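DMATS type aromatic prenyltransferase (PDB 6ZRX) is a 6-dimethylallyltryptophan synthase that binds tryptophan and a dimethylallyl donor and probably transfers the prenyl group to the indole ring. Local coordinates at residues L326-S331 with Y344-A349; R256-S261 with I276-R281. All blocks are in the same frame, centred on the assembly; numbering follows the deposited sequence.

Contact 1. Residues L326-S331 with Y344-A349; sequences LIAHVS and YLSAEA. With TRP (tryptophan), chain F; 6C7 (S-(3-methylbut-2-en-1-yl) trihydrogen thiodiphosphate), chain E.
I327 pairs with L345 where two antiparallel strands of a beta hairpin run at 165° to each other, part of the barrel in an ABBA prenyltransferase fold. S346 N donates to L326 O (2.8 Å). Further along, A328 N bonds to Y344 O at 2.9 Å while Y344 N turns to H329 O at 3.0 Å. Two residues thus face one, the pattern of a beta bulge, and H329 N is left buried with no partner.

The two faces of the hairpin illustrate how such a barrel divides its labour. On the outer one, I327 and L345 lie side by side, CG1 to CD2 at 4.0 Å, against the helix 306-315; I327 also meets the helix 287-300. On the inner one, H329 and Y344 face the substrates. The H329 ring turns an edge toward the face of Y344, planes 75° apart and centroids 5.7 Å apart. With CG anti to its own carbonyl carbon (chi1 -51°), the imidazole reaches the bound tryptophan, whose CZ2 sits 3.4 Å above the middle of one ring face, while the carboxylate OXT comes to the edge in the ring plane. The indole thus lies against one face of a flat ring that also borders its carboxylate.

At the phenol end, the thiodiphosphate is reached through a water. Y344 OH lies 2.6 Å from that water and S331 OG 2.9 Å from it; the water in turn donates a hydrogen bond to O4 of the prenyl donor.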
ATOM      1  N   LEU A 326      -0.647 -15.048   2.371  1.00 12.86           N
ATOM      2  CA  LEU A 326      -1.026 -14.810   0.943  1.00 13.03           C
ATOM      3  C   LEU A 326      -1.915 -13.567   0.900  1.00 13.02           C
ATOM      4  O   LEU A 326      -1.621 -12.644   0.126  1.00 13.21           O
ATOM      5  CB  LEU A 326      -1.764 -16.017   0.357  1.00 12.81           C
ATOM      6  CG  LEU A 326      -2.387 -15.809  -1.026  1.00 12.97           C
ATOM      7  CD1 LEU A 326      -1.340 -15.400  -2.046  1.00 13.11           C
ATOM      8  CD2 LEU A 326      -3.115 -17.062  -1.471  1.00 13.43           C
ATOM      9  N   ILE A 327      -2.985 -13.564   1.696  1.00 12.62           N
ATOM     10  CA  ILE A 327      -3.852 -12.376   1.891  1.00 13.57           C
ATOM     11  C   ILE A 327      -3.193 -11.551   2.996  1.00 12.68           C
ATOM     12  O   ILE A 327      -3.374 -11.867   4.170  1.00 12.77           O
ATOM     13  CB  ILE A 327      -5.297 -12.773   2.209  1.00 14.32           C
ATOM     14  CG1 ILE A 327      -5.886 -13.650   1.097  1.00 15.34           C
ATOM     15  CG2 ILE A 327      -6.152 -11.535   2.466  1.00 14.34           C
ATOM     16  CD1 ILE A 327      -7.221 -14.269   1.448  1.00 16.08           C
ATOM     17  N   ALA A 328      -2.364 -10.600   2.613  1.00 12.42           N
ATOM     18  CA  ALA A 328      -1.460  -9.896   3.537  1.00 12.27           C
ATOM     19  C   ALA A 328      -2.231  -8.812   4.302  1.00 12.55           C
ATOM     20  O   ALA A 328      -1.973  -8.640   5.504  1.00 13.25           O
ATOM     21  CB  ALA A 328      -0.298  -9.329   2.771  1.00 11.89           C
ATOM     22  N   HIS A 329      -3.126  -8.110   3.618  1.00 12.33           N
ATOM     23  CA  HIS A 329      -3.944  -7.009   4.166  1.00 12.90           C
ATOM     24  C   HIS A 329      -5.315  -7.020   3.498  1.00 12.79           C
ATOM     25  O   HIS A 329      -5.435  -7.546   2.371  1.00 12.62           O
ATOM     26  CB  HIS A 329      -3.306  -5.634   3.909  1.00 13.37           C
ATOM     27  CG  HIS A 329      -1.878  -5.475   4.310  1.00 13.58           C
ATOM     28  ND1 HIS A 329      -1.514  -4.821   5.468  1.00 14.56           N
ATOM     29  CD2 HIS A 329      -0.719  -5.792   3.686  1.00 14.32           C
ATOM     30  CE1 HIS A 329      -0.198  -4.776   5.557  1.00 14.57           C
ATOM     31  NE2 HIS A 329       0.313  -5.356   4.487  1.00 14.29           N
ATOM     32  N   VAL A 330      -6.290  -6.398   4.140  1.00 12.92           N
ATOM     33  CA  VAL A 330      -7.575  -6.016   3.499  1.00 13.31           C
ATOM     34  C   VAL A 330      -7.890  -4.601   3.966  1.00 13.41           C
ATOM     35  O   VAL A 330      -7.587  -4.273   5.139  1.00 13.83           O
ATOM     36  CB  VAL A 330      -8.698  -7.027   3.806  1.00 13.75           C
ATOM     37  CG1 VAL A 330      -9.039  -7.097   5.281  1.00 14.55           C
ATOM     38  CG2 VAL A 330      -9.933  -6.770   2.957  1.00 13.89           C
ATOM     39  N   SER A 331      -8.380  -3.772   3.076  1.00 14.22           N
ATOM     40  CA  SER A 331      -8.642  -2.341   3.378  1.00 15.12           C
ATOM     41  C   SER A 331     -10.073  -1.963   3.021  1.00 15.94           C
ATOM     42  O   SER A 331     -10.660  -2.561   2.101  1.00 15.06           O
ATOM     43  CB  SER A 331      -7.649  -1.445   2.697  1.00 15.30           C
ATOM     44  OG  SER A 331      -7.895  -1.377   1.312  1.00 15.85           O
ATOM     45  N   TYR A 344      -4.981  -7.441  -0.635  1.00 12.81           N
ATOM     46  CA  TYR A 344      -3.532  -7.414  -0.927  1.00 12.69           C
ATOM     47  C   TYR A 344      -3.032  -8.850  -0.953  1.00 12.25           C
ATOM     48  O   TYR A 344      -3.259  -9.572   0.021  1.00 12.06           O
ATOM     49  CB  TYR A 344      -2.802  -6.547   0.094  1.00 13.59           C
ATOM     50  CG  TYR A 344      -3.253  -5.108   0.079  1.00 14.61           C
ATOM     51  CD1 TYR A 344      -4.460  -4.729   0.648  1.00 15.55           C
ATOM     52  CD2 TYR A 344      -2.496  -4.129  -0.546  1.00 15.42           C
ATOM     53  CE1 TYR A 344      -4.886  -3.412   0.625  1.00 16.54           C
ATOM     54  CE2 TYR A 344      -2.916  -2.808  -0.588  1.00 16.40           C
ATOM     55  CZ  TYR A 344      -4.112  -2.449   0.005  1.00 16.70           C
ATOM     56  OH  TYR A 344      -4.536  -1.150  -0.021  1.00 19.73           O
ATOM     57  N   LEU A 345      -2.384  -9.230  -2.050  1.00 12.08           N
ATOM     58  CA  LEU A 345      -1.994 -10.623  -2.350  1.00 12.05           C
ATOM     59  C   LEU A 345      -0.479 -10.718  -2.499  1.00 11.43           C
ATOM     60  O   LEU A 345       0.098 -10.002  -3.336  1.00 11.74           O
ATOM     61  CB  LEU A 345      -2.721 -11.089  -3.618  1.00 12.32           C
ATOM     62  CG  LEU A 345      -4.242 -11.109  -3.507  1.00 12.62           C
ATOM     63  CD1 LEU A 345      -4.877 -11.494  -4.835  1.00 13.30           C
ATOM     64  CD2 LEU A 345      -4.706 -12.053  -2.403  1.00 13.05           C
ATOM     65  N   SER A 346       0.132 -11.591  -1.718  1.00 11.80           N
ATOM     66  CA  SER A 346       1.605 -11.761  -1.625  1.00 11.63           C
ATOM     67  C   SER A 346       2.120 -12.629  -2.775  1.00 12.01           C
ATOM     68  O   SER A 346       1.489 -13.645  -3.087  1.00 12.55           O
ATOM     69  CB  SER A 346       1.998 -12.362  -0.311  1.00 11.33           C
ATOM     70  OG  SER A 346       1.564 -11.549   0.752  1.00 11.57           O
ATOM     71  N   ALA A 347       3.256 -12.259  -3.346  1.00 12.61           N
ATOM     72  CA  ALA A 347       3.951 -13.031  -4.403  1.00 13.24           C
ATOM     73  C   ALA A 347       4.460 -14.370  -3.848  1.00 13.65           C
ATOM     74  O   ALA A 347       4.496 -15.351  -4.608  1.00 13.79           O
ATOM     75  CB  ALA A 347       5.095 -12.221  -4.953  1.00 13.45           C
ATOM     76  N   GLU A 348       4.892 -14.395  -2.589  1.00 14.38           N
ATOM     77  CA  GLU A 348       5.510 -15.589  -1.942  1.00 14.79           C
ATOM     78  C   GLU A 348       6.606 -16.145  -2.874  1.00 15.30           C
ATOM     79  O   GLU A 348       6.593 -17.347  -3.160  1.00 15.02           O
ATOM     80  CB  GLU A 348       4.441 -16.638  -1.631  1.00 15.08           C
ATOM     81  CG  GLU A 348       3.363 -16.150  -0.672  1.00 15.17           C
ATOM     82  CD  GLU A 348       2.330 -17.197  -0.264  1.00 15.41           C
ATOM     83  OE1 GLU A 348       1.953 -17.206   0.926  1.00 15.48           O
ATOM     84  OE2 GLU A 348       1.896 -18.007  -1.144  1.00 15.84           O
ATOM     85  N   ALA A 349       7.505 -15.292  -3.356  1.00 15.63           N
ATOM     86  CA  ALA A 349       8.603 -15.701  -4.257  1.00 16.29           C
ATOM     87  C   ALA A 349       9.634 -16.530  -3.475  1.00 17.17           C
ATOM     88  O   ALA A 349      10.288 -17.376  -4.096  1.00 16.82           O
ATOM     89  CB  ALA A 349       9.240 -14.505  -4.897  1.00 16.08           C
TER
HETATM   90  N   TRP F 402       4.781  -5.183   4.092  1.00 15.62           N
HETATM   91  CA  TRP F 402       4.746  -3.843   4.776  1.00 15.90           C
HETATM   92  C   TRP F 402       3.787  -3.897   5.963  1.00 16.18           C
HETATM   93  O   TRP F 402       3.805  -2.974   6.784  1.00 16.53           O
HETATM   94  CB  TRP F 402       4.367  -2.729   3.793  1.00 15.70           C
HETATM   95  CG  TRP F 402       3.008  -2.878   3.181  1.00 15.78           C
HETATM   96  CD1 TRP F 402       2.682  -3.607   2.072  1.00 15.34           C
HETATM   97  CD2 TRP F 402       1.782  -2.273   3.636  1.00 15.38           C
HETATM   98  NE1 TRP F 402       1.344  -3.507   1.815  1.00 15.29           N
HETATM   99  CE2 TRP F 402       0.765  -2.694   2.753  1.00 15.44           C
HETATM  100  CE3 TRP F 402       1.442  -1.439   4.704  1.00 15.80           C
HETATM  101  CZ2 TRP F 402      -0.561  -2.295   2.901  1.00 15.63           C
HETATM  102  CZ3 TRP F 402       0.131  -1.039   4.845  1.00 15.57           C
HETATM  103  CH2 TRP F 402      -0.854  -1.465   3.955  1.00 15.69           C
HETATM  104  OXT TRP F 402       2.993  -4.857   6.096  1.00 15.32           O
HETATM  105  O4  6C7 E 401      -6.001   2.846  -1.314  1.00 32.60           O
HETATM  106  P1  6C7 E 401      -5.039   3.066  -2.465  1.00 35.48           P
HETATM  107  O6  6C7 E 401      -5.701   2.948  -3.814  1.00 35.01           O
HETATM  108  O5  6C7 E 401      -4.236   4.350  -2.334  1.00 35.90           O
HETATM  109  O2  6C7 E 401      -4.020   1.835  -2.339  1.00 35.22           O
HETATM  110  P3  6C7 E 401      -2.476   1.656  -1.977  1.00 37.67           P
HETATM  111  O8  6C7 E 401      -2.186   0.191  -2.068  1.00 37.10           O
HETATM  112  O7  6C7 E 401      -1.711   2.553  -2.894  1.00 37.88           O
HETATM  113  S9  6C7 E 401      -2.159   2.204  -0.021  1.00 41.17           S
HETATM  114  C10 6C7 E 401      -1.592   0.688   0.810  1.00 40.02           C
HETATM  115  C11 6C7 E 401      -0.130   0.474   0.628  1.00 40.06           C
HETATM  116  C12 6C7 E 401       0.838   0.978   1.388  1.00 39.87           C
HETATM  117  C13 6C7 E 401       0.600   1.943   2.517  1.00 40.55           C
HETATM  118  C14 6C7 E 401       2.282   0.634   1.181  1.00 39.31           C
HETATM  119  O   HOH W   1      -6.592   0.103  -0.870  1.00 27.74           O

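Contact 2. Residues R256-S261 with I276-R281; sequences RPLVGS and IYVPIR. With 6C7 (S-(3-methylbut-2-en-1-yl) trihydrogen thiodiphosphate), chain E; TRP (tryptophan), chain F.
V259 and Y277 form a hydrogen-bonded antiparallel pair in a beta hairpin of the ABBA barrel, Y277 N reaching V259 O at 2.8 Å and V259 N answering to Y277 O. From here the Y277 side chain reads outward as a wall shared by both substrates. Its CB lies 4.0 Å from CH2 of the bound tryptophan. One flank of the ring follows the neighbouring strand: CD1 meets V259 CG1 and, in the ring plane, V259 O, and CE1 passes S261 OG. On the other flank, CE2 packs 3.6 Å from C10 of the prenyl donor, with the bridging sulfur S9 close by. The tip, OH, shares a hydrogen bond of 3.1 Å with S261 OG and also bonds to K211, which holds the thiodiphosphate. A phenylalanine here would probably leave S261 OG and K211 without this mate, and the ring less firmly fixed beside the sulfur.

Just past strand 276-278, P279 CG rests 3.3 Å from R256 O. R256 CD sits over one face of the R281 guanidinium, offset toward its rim, and D56 forms salt bridges with both arginines. At the guanidinium edge, in its plane, R281 NH2 donates to the tryptophan OXT at 3.0 Å and 167°.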
ATOM      1  N   ARG A 256       0.526  -7.326  14.068  1.00 22.03           N
ATOM      2  CA  ARG A 256       0.839  -6.273  13.084  1.00 20.71           C
ATOM      3  C   ARG A 256      -0.166  -5.145  13.279  1.00 19.77           C
ATOM      4  O   ARG A 256      -1.344  -5.383  13.555  1.00 20.05           O
ATOM      5  CB  ARG A 256       0.861  -6.836  11.660  1.00 20.19           C
ATOM      6  CG  ARG A 256       1.925  -7.899  11.460  1.00 20.49           C
ATOM      7  CD  ARG A 256       2.079  -8.354  10.013  1.00 20.15           C
ATOM      8  NE  ARG A 256       3.018  -9.474   9.924  1.00 20.64           N
ATOM      9  CZ  ARG A 256       4.345  -9.382   9.828  1.00 21.87           C
ATOM     10  NH1 ARG A 256       4.948  -8.204   9.778  1.00 22.97           N
ATOM     11  NH2 ARG A 256       5.071 -10.487   9.764  1.00 23.56           N
ATOM     12  N   PRO A 257       0.272  -3.879  13.158  1.00 20.02           N
ATOM     13  CA  PRO A 257      -0.551  -2.740  13.542  1.00 19.84           C
ATOM     14  C   PRO A 257      -1.581  -2.318  12.495  1.00 19.99           C
ATOM     15  O   PRO A 257      -1.339  -2.485  11.296  1.00 20.91           O
ATOM     16  CB  PRO A 257       0.490  -1.629  13.695  1.00 19.99           C
ATOM     17  CG  PRO A 257       1.520  -1.963  12.632  1.00 20.28           C
ATOM     18  CD  PRO A 257       1.589  -3.476  12.641  1.00 19.66           C
ATOM     19  N   LEU A 258      -2.683  -1.742  12.956  1.00 19.97           N
ATOM     20  CA  LEU A 258      -3.642  -1.041  12.080  1.00 20.06           C
ATOM     21  C   LEU A 258      -2.933   0.159  11.445  1.00 20.45           C
ATOM     22  O   LEU A 258      -2.033   0.760  12.102  1.00 21.48           O
ATOM     23  CB  LEU A 258      -4.882  -0.633  12.888  1.00 20.64           C
ATOM     24  CG  LEU A 258      -5.735  -1.796  13.413  1.00 21.25           C
ATOM     25  CD1 LEU A 258      -6.854  -1.289  14.321  1.00 21.54           C
ATOM     26  CD2 LEU A 258      -6.318  -2.620  12.273  1.00 21.51           C
ATOM     27  N   VAL A 259      -3.266   0.449  10.193  1.00 19.55           N
ATOM     28  CA  VAL A 259      -2.772   1.624   9.439  1.00 19.20           C
ATOM     29  C   VAL A 259      -3.999   2.371   8.945  1.00 19.77           C
ATOM     30  O   VAL A 259      -4.937   1.715   8.457  1.00 20.05           O
ATOM     31  CB  VAL A 259      -1.823   1.236   8.284  1.00 19.18           C
ATOM     32  CG1 VAL A 259      -1.469   2.428   7.414  1.00 19.22           C
ATOM     33  CG2 VAL A 259      -0.565   0.553   8.794  1.00 19.36           C
ATOM     34  N   GLY A 260      -4.018   3.682   9.142  1.00 19.08           N
ATOM     35  CA  GLY A 260      -5.051   4.571   8.594  1.00 18.92           C
ATOM     36  C   GLY A 260      -4.446   5.545   7.616  1.00 19.17           C
ATOM     37  O   GLY A 260      -3.311   6.003   7.853  1.00 20.55           O
ATOM     38  N   SER A 261      -5.156   5.859   6.548  1.00 19.06           N
ATOM     39  CA  SER A 261      -4.706   6.844   5.545  1.00 19.91           C
ATOM     40  C   SER A 261      -5.723   7.967   5.460  1.00 20.98           C
ATOM     41  O   SER A 261      -6.946   7.706   5.575  1.00 20.88           O
ATOM     42  CB  SER A 261      -4.435   6.227   4.209  1.00 19.88           C
ATOM     43  OG  SER A 261      -5.628   5.880   3.553  1.00 19.69           O
ATOM     44  N   ILE A 276      -8.847   2.405   6.022  1.00 18.86           N
ATOM     45  CA  ILE A 276      -8.286   1.587   7.126  1.00 18.80           C
ATOM     46  C   ILE A 276      -7.712   0.324   6.482  1.00 18.44           C
ATOM     47  O   ILE A 276      -8.385  -0.258   5.620  1.00 18.03           O
ATOM     48  CB  ILE A 276      -9.343   1.307   8.233  1.00 19.54           C
ATOM     49  CG1 ILE A 276      -8.816   0.378   9.328  1.00 21.02           C
ATOM     50  CG2 ILE A 276     -10.650   0.791   7.659  1.00 19.96           C
ATOM     51  CD1 ILE A 276      -7.744   0.987  10.176  1.00 22.05           C
ATOM     52  N   TYR A 277      -6.495  -0.034   6.856  1.00 18.16           N
ATOM     53  CA  TYR A 277      -5.761  -1.218   6.345  1.00 17.61           C
ATOM     54  C   TYR A 277      -5.525  -2.161   7.511  1.00 17.88           C
ATOM     55  O   TYR A 277      -4.774  -1.802   8.435  1.00 18.40           O
ATOM     56  CB  TYR A 277      -4.451  -0.790   5.668  1.00 17.52           C
ATOM     57  CG  TYR A 277      -4.618   0.299   4.651  1.00 17.60           C
ATOM     58  CD1 TYR A 277      -4.779   1.618   5.051  1.00 17.89           C
ATOM     59  CD2 TYR A 277      -4.648   0.030   3.292  1.00 16.72           C
ATOM     60  CE1 TYR A 277      -4.966   2.634   4.136  1.00 17.83           C
ATOM     61  CE2 TYR A 277      -4.830   1.040   2.364  1.00 17.22           C
ATOM     62  CZ  TYR A 277      -4.990   2.350   2.786  1.00 17.66           C
ATOM     63  OH  TYR A 277      -5.163   3.347   1.876  1.00 19.50           O
ATOM     64  N   VAL A 278      -6.161  -3.332   7.476  1.00 16.84           N
ATOM     65  CA  VAL A 278      -5.995  -4.390   8.502  1.00 17.25           C
ATOM     66  C   VAL A 278      -4.978  -5.396   7.974  1.00 17.08           C
ATOM     67  O   VAL A 278      -5.199  -5.969   6.905  1.00 16.52           O
ATOM     68  CB  VAL A 278      -7.336  -5.065   8.831  1.00 17.29           C
ATOM     69  CG1 VAL A 278      -7.169  -6.133   9.898  1.00 17.66           C
ATOM     70  CG2 VAL A 278      -8.383  -4.039   9.229  1.00 17.89           C
ATOM     71  N   PRO A 279      -3.851  -5.639   8.693  1.00 16.27           N
ATOM     72  CA  PRO A 279      -2.879  -6.668   8.307  1.00 16.15           C
ATOM     73  C   PRO A 279      -3.389  -8.050   8.735  1.00 15.07           C
ATOM     74  O   PRO A 279      -2.827  -8.662   9.638  1.00 15.66           O
ATOM     75  CB  PRO A 279      -1.617  -6.239   9.056  1.00 16.56           C
ATOM     76  CG  PRO A 279      -2.175  -5.660  10.336  1.00 16.65           C
ATOM     77  CD  PRO A 279      -3.435  -4.935   9.915  1.00 16.63           C
ATOM     78  N   ILE A 280      -4.427  -8.501   8.046  1.00 14.93           N
ATOM     79  CA  ILE A 280      -5.285  -9.666   8.401  1.00 14.82           C
ATOM     80  C   ILE A 280      -4.432 -10.918   8.619  1.00 14.74           C
ATOM     81  O   ILE A 280      -4.810 -11.716   9.453  1.00 14.43           O
ATOM     82  CB  ILE A 280      -6.397  -9.865   7.344  1.00 14.88           C
ATOM     83  CG1 ILE A 280      -7.389 -10.947   7.766  1.00 15.17           C
ATOM     84  CG2 ILE A 280      -5.826 -10.154   5.955  1.00 15.29           C
ATOM     85  CD1 ILE A 280      -8.646 -10.976   6.923  1.00 15.57           C
ATOM     86  N   ARG A 281      -3.297 -11.060   7.915  1.00 14.23           N
ATOM     87  CA  ARG A 281      -2.386 -12.232   8.027  1.00 14.64           C
ATOM     88  C   ARG A 281      -1.942 -12.465   9.483  1.00 15.55           C
ATOM     89  O   ARG A 281      -1.582 -13.607   9.812  1.00 15.68           O
ATOM     90  CB  ARG A 281      -1.165 -12.038   7.125  1.00 14.09           C
ATOM     91  CG  ARG A 281      -0.236 -10.889   7.503  1.00 14.02           C
ATOM     92  CD  ARG A 281       0.840 -10.775   6.436  1.00 13.94           C
ATOM     93  NE  ARG A 281       1.918  -9.819   6.667  1.00 13.98           N
ATOM     94  CZ  ARG A 281       1.827  -8.490   6.544  1.00 13.99           C
ATOM     95  NH1 ARG A 281       0.677  -7.907   6.257  1.00 14.33           N
ATOM     96  NH2 ARG A 281       2.903  -7.744   6.720  1.00 14.36           N
TER
HETATM   97  O4  6C7 E 401      -6.001   2.846  -1.314  1.00 32.60           O
HETATM   98  P1  6C7 E 401      -5.039   3.066  -2.465  1.00 35.48           P
HETATM   99  O6  6C7 E 401      -5.701   2.948  -3.814  1.00 35.01           O
HETATM  100  O5  6C7 E 401      -4.236   4.350  -2.334  1.00 35.90           O
HETATM  101  O2  6C7 E 401      -4.020   1.835  -2.339  1.00 35.22           O
HETATM  102  P3  6C7 E 401      -2.476   1.656  -1.977  1.00 37.67           P
HETATM  103  O8  6C7 E 401      -2.186   0.191  -2.068  1.00 37.10           O
HETATM  104  O7  6C7 E 401      -1.711   2.553  -2.894  1.00 37.88           O
HETATM  105  S9  6C7 E 401      -2.159   2.204  -0.021  1.00 41.17           S
HETATM  106  C10 6C7 E 401      -1.592   0.688   0.810  1.00 40.02           C
HETATM  107  C11 6C7 E 401      -0.130   0.474   0.628  1.00 40.06           C
HETATM  108  C12 6C7 E 401       0.838   0.978   1.388  1.00 39.87           C
HETATM  109  C13 6C7 E 401       0.600   1.943   2.517  1.00 40.55           C
HETATM  110  C14 6C7 E 401       2.282   0.634   1.181  1.00 39.31           C
HETATM  111  N   TRP F 402       4.781  -5.183   4.092  1.00 15.62           N
HETATM  112  CA  TRP F 402       4.746  -3.843   4.776  1.00 15.90           C
HETATM  113  C   TRP F 402       3.787  -3.897   5.963  1.00 16.18           C
HETATM  114  O   TRP F 402       3.805  -2.974   6.784  1.00 16.53           O
HETATM  115  CB  TRP F 402       4.367  -2.729   3.793  1.00 15.70           C
HETATM  116  CG  TRP F 402       3.008  -2.878   3.181  1.00 15.78           C
HETATM  117  CD1 TRP F 402       2.682  -3.607   2.072  1.00 15.34           C
HETATM  118  CD2 TRP F 402       1.782  -2.273   3.636  1.00 15.38           C
HETATM  119  NE1 TRP F 402       1.344  -3.507   1.815  1.00 15.29           N
HETATM  120  CE2 TRP F 402       0.765  -2.694   2.753  1.00 15.44           C
HETATM  121  CE3 TRP F 402       1.442  -1.439   4.704  1.00 15.80           C
HETATM  122  CZ2 TRP F 402      -0.561  -2.295   2.901  1.00 15.63           C
HETATM  123  CZ3 TRP F 402       0.131  -1.039   4.845  1.00 15.57           C
HETATM  124  CH2 TRP F 402      -0.854  -1.465   3.955  1.00 15.69           C
HETATM  125  OXT TRP F 402       2.993  -4.857   6.096  1.00 15.32           O

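Contact 2 closes before contact 1 opens along the chain, and helices 287-300 and 306-315 lie between them, yet their centres are only 12 Å apart. The adjoining strands of the two hairpins, 273-278 and 327-334, are neighbours in the same curled antiparallel sheet, so four strands in succession form one arc of the barrel wall. The seam is joined by V278 N and V330 O, 2.9 Å apart, and by R281 NH1, which lies 2.9 Å from A328 O. Each contact contributes one residue to the tryptophan pocket (H329, R281) and one to the thiodiphosphate pocket (Y344, Y277), which shows how adjacent hairpins of an ABBA barrel build part of a two-substrate site.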